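Local coordinates for glycine oxidase (Bacillus cereus ATCC 14579, PDB 7CYX), which binds FAD and probably oxidises glycine with O2 and water to glyoxylate, hydrogen peroxide and ammonium, at residues Phe180-Glu185 / Val204-Gly209; Leu216-Arg221 / Glu322-Leu327. One frame throughout, in Å; residues are numbered along the deposited sequence.

Contact 1. Residues Phe180-Glu185 / Val204-Gly209; sequences FDIRIE and VVIAGG. With FAD (flavin-adenine dinucleotide), chain C.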
loop_
_atom_site.group_PDB
_atom_site.type_symbol
_atom_site.label_atom_id
_atom_site.label_comp_id
_atom_site.label_asym_id
_atom_site.label_seq_id
_atom_site.Cartn_x
_atom_site.Cartn_y
_atom_site.Cartn_z
ATOM N N PHE A 180 4.303 -25.306 19.813
ATOM C CA PHE A 180 4.932 -25.603 21.105
ATOM C C PHE A 180 6.181 -26.486 20.932
ATOM O O PHE A 180 7.138 -26.384 21.722
ATOM C CB PHE A 180 3.951 -26.320 22.033
ATOM C CG PHE A 180 2.683 -25.568 22.366
ATOM C CD1 PHE A 180 2.718 -24.238 22.769
ATOM C CD2 PHE A 180 1.452 -26.208 22.320
ATOM C CE1 PHE A 180 1.549 -23.569 23.107
ATOM C CE2 PHE A 180 0.288 -25.531 22.649
ATOM C CZ PHE A 180 0.337 -24.212 23.036
ATOM N N ASP A 181 6.150 -27.374 19.924
ATOM C CA ASP A 181 7.200 -28.368 19.690
ATOM C C ASP A 181 7.073 -28.965 18.271
ATOM O O ASP A 181 6.040 -28.820 17.598
ATOM C CB ASP A 181 7.147 -29.451 20.778
ATOM C CG ASP A 181 8.397 -30.310 20.891
ATOM O OD1 ASP A 181 9.404 -30.000 20.235
ATOM O OD2 ASP A 181 8.357 -31.280 21.641
ATOM N N ILE A 182 8.155 -29.621 17.821
ATOM C CA ILE A 182 8.200 -30.402 16.580
ATOM C C ILE A 182 8.034 -31.891 16.933
ATOM O O ILE A 182 8.560 -32.347 17.942
ATOM C CB ILE A 182 9.521 -30.113 15.842
ATOM C CG1 ILE A 182 9.668 -28.624 15.517
ATOM C CG2 ILE A 182 9.656 -30.973 14.592
ATOM C CD1 ILE A 182 11.069 -28.097 15.707
ATOM N N ARG A 183 7.261 -32.628 16.126
ATOM C CA ARG A 183 7.002 -34.060 16.358
ATOM C C ARG A 183 7.946 -34.882 15.477
ATOM O O ARG A 183 7.762 -34.964 14.276
ATOM C CB ARG A 183 5.544 -34.434 16.085
ATOM C CG ARG A 183 5.226 -35.908 16.314
ATOM C CD ARG A 183 3.802 -36.260 15.912
ATOM N NE ARG A 183 3.555 -36.089 14.482
ATOM C CZ ARG A 183 2.402 -36.340 13.868
ATOM N NH1 ARG A 183 1.316 -36.619 14.573
ATOM N NH2 ARG A 183 2.346 -36.318 12.544
ATOM N N ILE A 184 8.975 -35.436 16.122
ATOM C CA ILE A 184 9.959 -36.316 15.536
ATOM C C ILE A 184 9.727 -37.720 16.099
ATOM O O ILE A 184 9.832 -37.930 17.312
ATOM C CB ILE A 184 11.383 -35.817 15.834
ATOM C CG1 ILE A 184 11.602 -34.418 15.253
ATOM C CG2 ILE A 184 12.424 -36.813 15.343
ATOM C CD1 ILE A 184 12.795 -33.686 15.833
ATOM N N GLU A 185 9.426 -38.665 15.204
ATOM C CA GLU A 185 8.986 -39.986 15.608
ATOM C C GLU A 185 10.186 -40.937 15.519
ATOM O O GLU A 185 10.604 -41.485 16.549
ATOM C CB GLU A 185 7.724 -40.382 14.831
ATOM C CG GLU A 185 6.448 -39.984 15.580
ATOM C CD GLU A 185 5.115 -39.947 14.834
ATOM O OE1 GLU A 185 5.114 -39.946 13.589
ATOM O OE2 GLU A 185 4.063 -39.900 15.515
ATOM N N VAL A 204 10.121 -29.251 8.331
ATOM C CA VAL A 204 9.838 -28.102 9.143
ATOM C C VAL A 204 10.917 -27.065 8.867
ATOM O O VAL A 204 12.065 -27.448 8.677
ATOM C CB VAL A 204 9.808 -28.464 10.634
ATOM C CG1 VAL A 204 10.127 -27.269 11.511
ATOM C CG2 VAL A 204 8.466 -29.049 11.022
ATOM N N VAL A 205 10.528 -25.785 8.872
ATOM C CA VAL A 205 11.460 -24.679 8.927
ATOM C C VAL A 205 11.138 -23.771 10.124
ATOM O O VAL A 205 10.018 -23.256 10.262
ATOM C CB VAL A 205 11.461 -23.868 7.627
ATOM C CG1 VAL A 205 12.585 -22.850 7.650
ATOM C CG2 VAL A 205 11.556 -24.766 6.400
ATOM N N ILE A 206 12.162 -23.557 10.954
ATOM C CA ILE A 206 12.122 -22.677 12.104
ATOM C C ILE A 206 12.461 -21.264 11.636
ATOM O O ILE A 206 13.629 -20.973 11.395
ATOM C CB ILE A 206 13.107 -23.154 13.191
ATOM C CG1 ILE A 206 12.799 -24.569 13.675
ATOM C CG2 ILE A 206 13.137 -22.187 14.364
ATOM C CD1 ILE A 206 13.859 -25.135 14.598
ATOM N N ALA A 207 11.434 -20.405 11.548
ATOM C CA ALA A 207 11.554 -19.013 11.176
ATOM C C ALA A 207 10.893 -18.118 12.233
ATOM O O ALA A 207 10.055 -17.272 11.897
ATOM C CB ALA A 207 10.900 -18.822 9.830
ATOM N N GLY A 208 11.263 -18.311 13.508
ATOM C CA GLY A 208 10.554 -17.735 14.663
ATOM C C GLY A 208 11.182 -16.449 15.186
ATOM O O GLY A 208 10.940 -16.054 16.327
ATOM N N GLY A 209 11.922 -15.748 14.332
ATOM C CA GLY A 209 12.704 -14.575 14.710
ATOM C C GLY A 209 13.291 -14.691 16.107
ATOM O O GLY A 209 13.887 -15.708 16.439
HETATM P PA FAD C . 9.849 -11.743 12.742
HETATM O O1A FAD C . 9.331 -10.753 11.775
HETATM O O2A FAD C . 9.860 -11.338 14.189
HETATM O O5B FAD C . 9.055 -13.076 12.483
HETATM C C5B FAD C . 9.045 -14.075 13.450
HETATM C C4B FAD C . 7.613 -14.535 13.496
HETATM O O4B FAD C . 7.588 -15.827 14.073
HETATM C C3B FAD C . 6.750 -13.653 14.372
HETATM O O3B FAD C . 5.657 -13.179 13.554
HETATM C C2B FAD C . 6.246 -14.549 15.500
HETATM O O2B FAD C . 4.842 -14.365 15.729
HETATM C C1B FAD C . 6.440 -15.919 14.924
HETATM N N9A FAD C . 6.664 -16.992 15.888
HETATM C C8A FAD C . 7.653 -17.032 16.803
HETATM N N7A FAD C . 7.582 -18.171 17.516
HETATM C C5A FAD C . 6.565 -18.890 17.017
HETATM C C6A FAD C . 5.977 -20.192 17.326
HETATM N N6A FAD C . 6.522 -20.905 18.334
HETATM N N1A FAD C . 4.889 -20.589 16.615
HETATM C C2A FAD C . 4.379 -19.815 15.649
HETATM N N3A FAD C . 4.871 -18.600 15.312
HETATM C C4A FAD C . 5.954 -18.110 15.947
HETATM N N1 FAD C . 16.254 -4.990 8.414
HETATM C C2 FAD C . 16.737 -4.514 7.222
HETATM O O2 FAD C . 17.094 -5.389 6.397
HETATM N N3 FAD C . 16.820 -3.191 6.941
HETATM C C4 FAD C . 16.376 -2.277 7.831
HETATM O O4 FAD C . 16.386 -1.038 7.608
HETATM C C4X FAD C . 15.869 -2.742 9.147
HETATM N N5 FAD C . 15.459 -1.887 10.091
HETATM C C5X FAD C . 14.978 -2.335 11.268
HETATM C C6 FAD C . 14.533 -1.423 12.208
HETATM C C7 FAD C . 14.048 -1.864 13.426
HETATM C C7M FAD C . 13.574 -0.868 14.470
HETATM C C8 FAD C . 13.975 -3.292 13.718
HETATM C C8M FAD C . 13.427 -3.803 15.042
HETATM C C9 FAD C . 14.407 -4.183 12.790
HETATM C C9A FAD C . 14.906 -3.778 11.572
HETATM N N10 FAD C . 15.321 -4.708 10.608
HETATM C C10 FAD C . 15.827 -4.192 9.393
HETATM C "C1'" FAD C . 15.385 -6.156 10.848
HETATM C "C2'" FAD C . 14.240 -7.017 10.418
HETATM O "O2'" FAD C . 13.053 -6.514 11.053
HETATM C "C3'" FAD C . 14.536 -8.430 10.888
HETATM O "O3'" FAD C . 15.937 -8.794 10.716
HETATM C "C4'" FAD C . 13.514 -9.353 10.211
HETATM O "O4'" FAD C . 12.188 -8.817 10.356
HETATM C "C5'" FAD C . 13.467 -10.723 10.831
HETATM O "O5'" FAD C . 12.341 -11.385 10.284
HETATM P P FAD C . 11.849 -12.755 10.931
HETATM O O1P FAD C . 13.008 -13.628 11.248
HETATM O O2P FAD C . 10.708 -13.252 10.085
HETATM O O3P FAD C . 11.371 -12.171 12.369
#
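Ile182 meets Val204 and Ile206 through methyl groups alone, a compact example of how two strands of separate sheets can meet through side chains, with no backbone bond between the two segments. The branches of Ile182 divide the work. CG2, anti to the backbone N because chi1 is -59°, lies 4.2 Å from Val204 CG2, while the longer arm takes CD1 to 4.2 Å from Ile206 CD1. The Val204 side chain leaves its strand toward Ile182, but Ile206 leaves its strand to one side of Ile182 and closes the gap with its extended arm. All three side chains are buried, yet the CA atoms of Ile182 and Val204 stay 8.0 Å apart, so the joint is a thin layer of hydrocarbon.

The packing gives way quickly on the far face of Phe180-Glu185. Arg183 points away from Val204-Gly209 and hydrogen-bonds through NH2 to Thr190 O; its NE, hydrogen-bonded elsewhere, also has a long, charge-only approach of 4.0 Å to Glu185 OE2, which lies well out of the guanidinium plane, near the exposed end of the hairpin. Past Ile206 the second segment meets the cofactor through its backbone, with Gly208 O 3.5 Å from FAD C8A and Gly209 N 3.4 Å from FAD C5B.

Strand 203-206 runs between strands 5-10 and 327-331 of the Rossmann-type sheet, whereas strand 179-184 edges the three-stranded antiparallel meander inserted before it, as in related FAD-binding folds. Leu215 of helix 213-216 touches both isoleucines, and Leu327 of strand 327-331 packs on Ile182 and Val204.

Contact 2. Residues Leu216-Arg221 / Glu322-Leu327; sequences LSYFHR and EEIKGL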
loop_
_atom_site.group_PDB
_atom_site.type_symbol
_atom_site.label_atom_id
_atom_site.label_comp_id
_atom_site.label_asym_id
_atom_site.label_seq_id
_atom_site.Cartn_x
_atom_site.Cartn_y
_atom_site.Cartn_z
ATOM N N LEU A 216 15.425 -24.310 18.404
ATOM C CA LEU A 216 16.809 -24.451 17.895
ATOM C C LEU A 216 17.610 -25.431 18.763
ATOM O O LEU A 216 18.690 -25.822 18.329
ATOM C CB LEU A 216 17.466 -23.073 17.880
ATOM C CG LEU A 216 17.015 -22.137 16.771
ATOM C CD1 LEU A 216 17.721 -20.808 16.891
ATOM C CD2 LEU A 216 17.298 -22.746 15.419
ATOM N N SER A 217 17.069 -25.834 19.920
ATOM C CA SER A 217 17.638 -26.814 20.875
ATOM C C SER A 217 17.852 -28.161 20.190
ATOM O O SER A 217 18.845 -28.805 20.489
ATOM C CB SER A 217 16.749 -26.962 22.055
ATOM O OG SER A 217 17.026 -25.935 22.973
ATOM N N TYR A 218 16.976 -28.546 19.258
ATOM C CA TYR A 218 17.150 -29.793 18.475
ATOM C C TYR A 218 18.525 -29.768 17.799
ATOM O O TYR A 218 19.166 -30.798 17.786
ATOM C CB TYR A 218 15.968 -30.029 17.537
ATOM C CG TYR A 218 14.693 -30.382 18.254
ATOM C CD1 TYR A 218 14.468 -31.651 18.750
ATOM C CD2 TYR A 218 13.715 -29.431 18.464
ATOM C CE1 TYR A 218 13.304 -31.969 19.424
ATOM C CE2 TYR A 218 12.545 -29.733 19.132
ATOM C CZ TYR A 218 12.340 -31.003 19.617
ATOM O OH TYR A 218 11.189 -31.277 20.279
ATOM N N PHE A 219 18.938 -28.641 17.224
ATOM C CA PHE A 219 20.302 -28.524 16.664
ATOM C C PHE A 219 21.318 -28.558 17.806
ATOM O O PHE A 219 22.150 -29.452 17.795
ATOM C CB PHE A 219 20.433 -27.226 15.878
ATOM C CG PHE A 219 19.719 -27.249 14.559
ATOM C CD1 PHE A 219 18.371 -26.975 14.485
ATOM C CD2 PHE A 219 20.392 -27.569 13.399
ATOM C CE1 PHE A 219 17.716 -26.996 13.271
ATOM C CE2 PHE A 219 19.738 -27.578 12.186
ATOM C CZ PHE A 219 18.398 -27.305 12.128
ATOM N N HIS A 220 21.235 -27.601 18.733
ATOM C CA HIS A 220 22.153 -27.499 19.899
ATOM C C HIS A 220 21.637 -26.484 20.924
ATOM O O HIS A 220 21.094 -25.463 20.527
ATOM C CB HIS A 220 23.569 -27.116 19.468
ATOM C CG HIS A 220 24.590 -27.385 20.513
ATOM N ND1 HIS A 220 25.003 -26.424 21.389
ATOM C CD2 HIS A 220 25.260 -28.500 20.839
ATOM C CE1 HIS A 220 25.890 -26.925 22.204
ATOM N NE2 HIS A 220 26.065 -28.187 21.887
ATOM N N ARG A 221 21.894 -26.764 22.200
ATOM C CA ARG A 221 21.526 -25.970 23.397
ATOM C C ARG A 221 22.004 -24.519 23.283
ATOM O O ARG A 221 21.271 -23.632 23.708
ATOM C CB ARG A 221 22.223 -26.632 24.589
ATOM C CG ARG A 221 21.748 -26.179 25.957
ATOM C CD ARG A 221 22.452 -26.971 27.035
ATOM N NE ARG A 221 21.730 -28.178 27.408
ATOM C CZ ARG A 221 21.931 -29.381 26.880
ATOM N NH1 ARG A 221 23.142 -29.743 26.493
ATOM N NH2 ARG A 221 20.920 -30.220 26.741
ATOM N N GLU A 322 21.834 -32.144 10.703
ATOM C CA GLU A 322 22.718 -33.147 10.092
ATOM C C GLU A 322 22.149 -34.565 10.284
ATOM O O GLU A 322 22.418 -35.451 9.491
ATOM C CB GLU A 322 24.138 -33.005 10.656
ATOM C CG GLU A 322 25.221 -33.317 9.632
ATOM C CD GLU A 322 25.325 -32.334 8.473
ATOM O OE1 GLU A 322 26.008 -31.301 8.635
ATOM O OE2 GLU A 322 24.716 -32.592 7.408
ATOM N N GLU A 323 21.352 -34.769 11.336
ATOM C CA GLU A 323 20.873 -36.094 11.719
ATOM C C GLU A 323 19.366 -36.182 11.456
ATOM O O GLU A 323 18.939 -36.997 10.649
ATOM C CB GLU A 323 21.240 -36.365 13.180
ATOM C CG GLU A 323 21.041 -37.803 13.636
ATOM C CD GLU A 323 21.425 -38.063 15.089
ATOM O OE1 GLU A 323 21.417 -39.247 15.502
ATOM O OE2 GLU A 323 21.725 -37.077 15.810
ATOM N N ILE A 324 18.587 -35.315 12.120
ATOM C CA ILE A 324 17.119 -35.313 12.043
ATOM C C ILE A 324 16.710 -34.795 10.664
ATOM O O ILE A 324 16.964 -33.638 10.333
ATOM C CB ILE A 324 16.493 -34.464 13.162
ATOM C CG1 ILE A 324 17.077 -34.818 14.534
ATOM C CG2 ILE A 324 14.974 -34.598 13.118
ATOM C CD1 ILE A 324 16.626 -33.927 15.670
ATOM N N LYS A 325 16.090 -35.670 9.867
ATOM C CA LYS A 325 15.843 -35.376 8.465
ATOM C C LYS A 325 14.567 -34.536 8.364
ATOM O O LYS A 325 13.564 -34.823 9.027
ATOM C CB LYS A 325 15.751 -36.661 7.635
ATOM C CG LYS A 325 15.519 -36.451 6.141
ATOM C CD LYS A 325 16.657 -35.743 5.413
ATOM C CE LYS A 325 16.284 -35.296 4.013
ATOM N NZ LYS A 325 15.369 -34.129 4.035
ATOM N N GLY A 326 14.658 -33.477 7.559
ATOM C CA GLY A 326 13.553 -32.582 7.274
ATOM C C GLY A 326 13.450 -31.422 8.254
ATOM O O GLY A 326 12.469 -30.671 8.196
ATOM N N LEU A 327 14.437 -31.275 9.153
ATOM C CA LEU A 327 14.413 -30.210 10.153
ATOM C C LEU A 327 15.385 -29.109 9.702
ATOM O O LEU A 327 16.590 -29.328 9.582
ATOM C CB LEU A 327 14.778 -30.819 11.512
ATOM C CG LEU A 327 14.379 -30.078 12.797
ATOM C CD1 LEU A 327 15.612 -29.604 13.544
ATOM C CD2 LEU A 327 13.422 -28.922 12.557
#
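Leu327 CD1 touches both Tyr218 and Phe219, and this single methyl group carries most of a junction between a loop and the turn and first residue of a strand at the edge of the FAD domain. Phe219 illustrates how an aromatic side chain can engage such a group obliquely through CD1, CE1 and CZ. From CB, the bond to CG stands anti to the carbonyl carbon (chi1 -74°) and turns the ring toward Glu322-Leu327; CB and CG themselves make no close contact there. Contact begins at CD1, 3.9 Å from Leu327 CD1, and tightens at CE1, which is 3.4 Å from that methyl carbon. At the tip, CZ has two neighbours, lying 3.9 Å from Leu327 CD1 and 3.7 Å from Leu327 O.

Tyr218 contributes differently. Its CB sits 4.0 Å from Leu327 CD1 and 4.4 Å from Ile324 CD1, while its ring leads away from the second segment to pack on Ile182 and Ile184 of strand 179-184. Leu327 has its CG anti to the backbone N (chi1 -159°), which carries CD1 across to both aromatic residues.

Backbone bonds shape each segment: His220 N reaches Leu216 O at 3.1 Å, and Ile324-Leu327 form a type II beta turn whose third position, Gly326, has the positive phi (89°) that such turns favour. His321 adds a polar tie by hydrogen-bonding to Tyr218 O through NE2. Its ring, with that of Trp223, also meets Phe219, Trp223 lying nearly parallel to it. The junction thus joins the loop following helix 213-216 to the turn that leads into strand 327-331, with Ala329 of that strand touching Phe219.

Overall arrangement
Contacts 1 and 2, whose centres lie 10 Å apart, show packing changing from interior to rim. Contact 1 is wholly buried and aliphatic, with one segment continuing into the FAD pocket; contact 2 is partly buried, joins a loop to the turn and first residue of a strand, and brings in aromatic rings. The turn leading into strand 327-331 ties them together: Gly326 shares a backbone hydrogen bond with Val204, and Ile184, idle within contact 1, packs on Ile324. Apolar contacts therefore continue from the buried isoleucine-valine packing to the partly exposed loop residues.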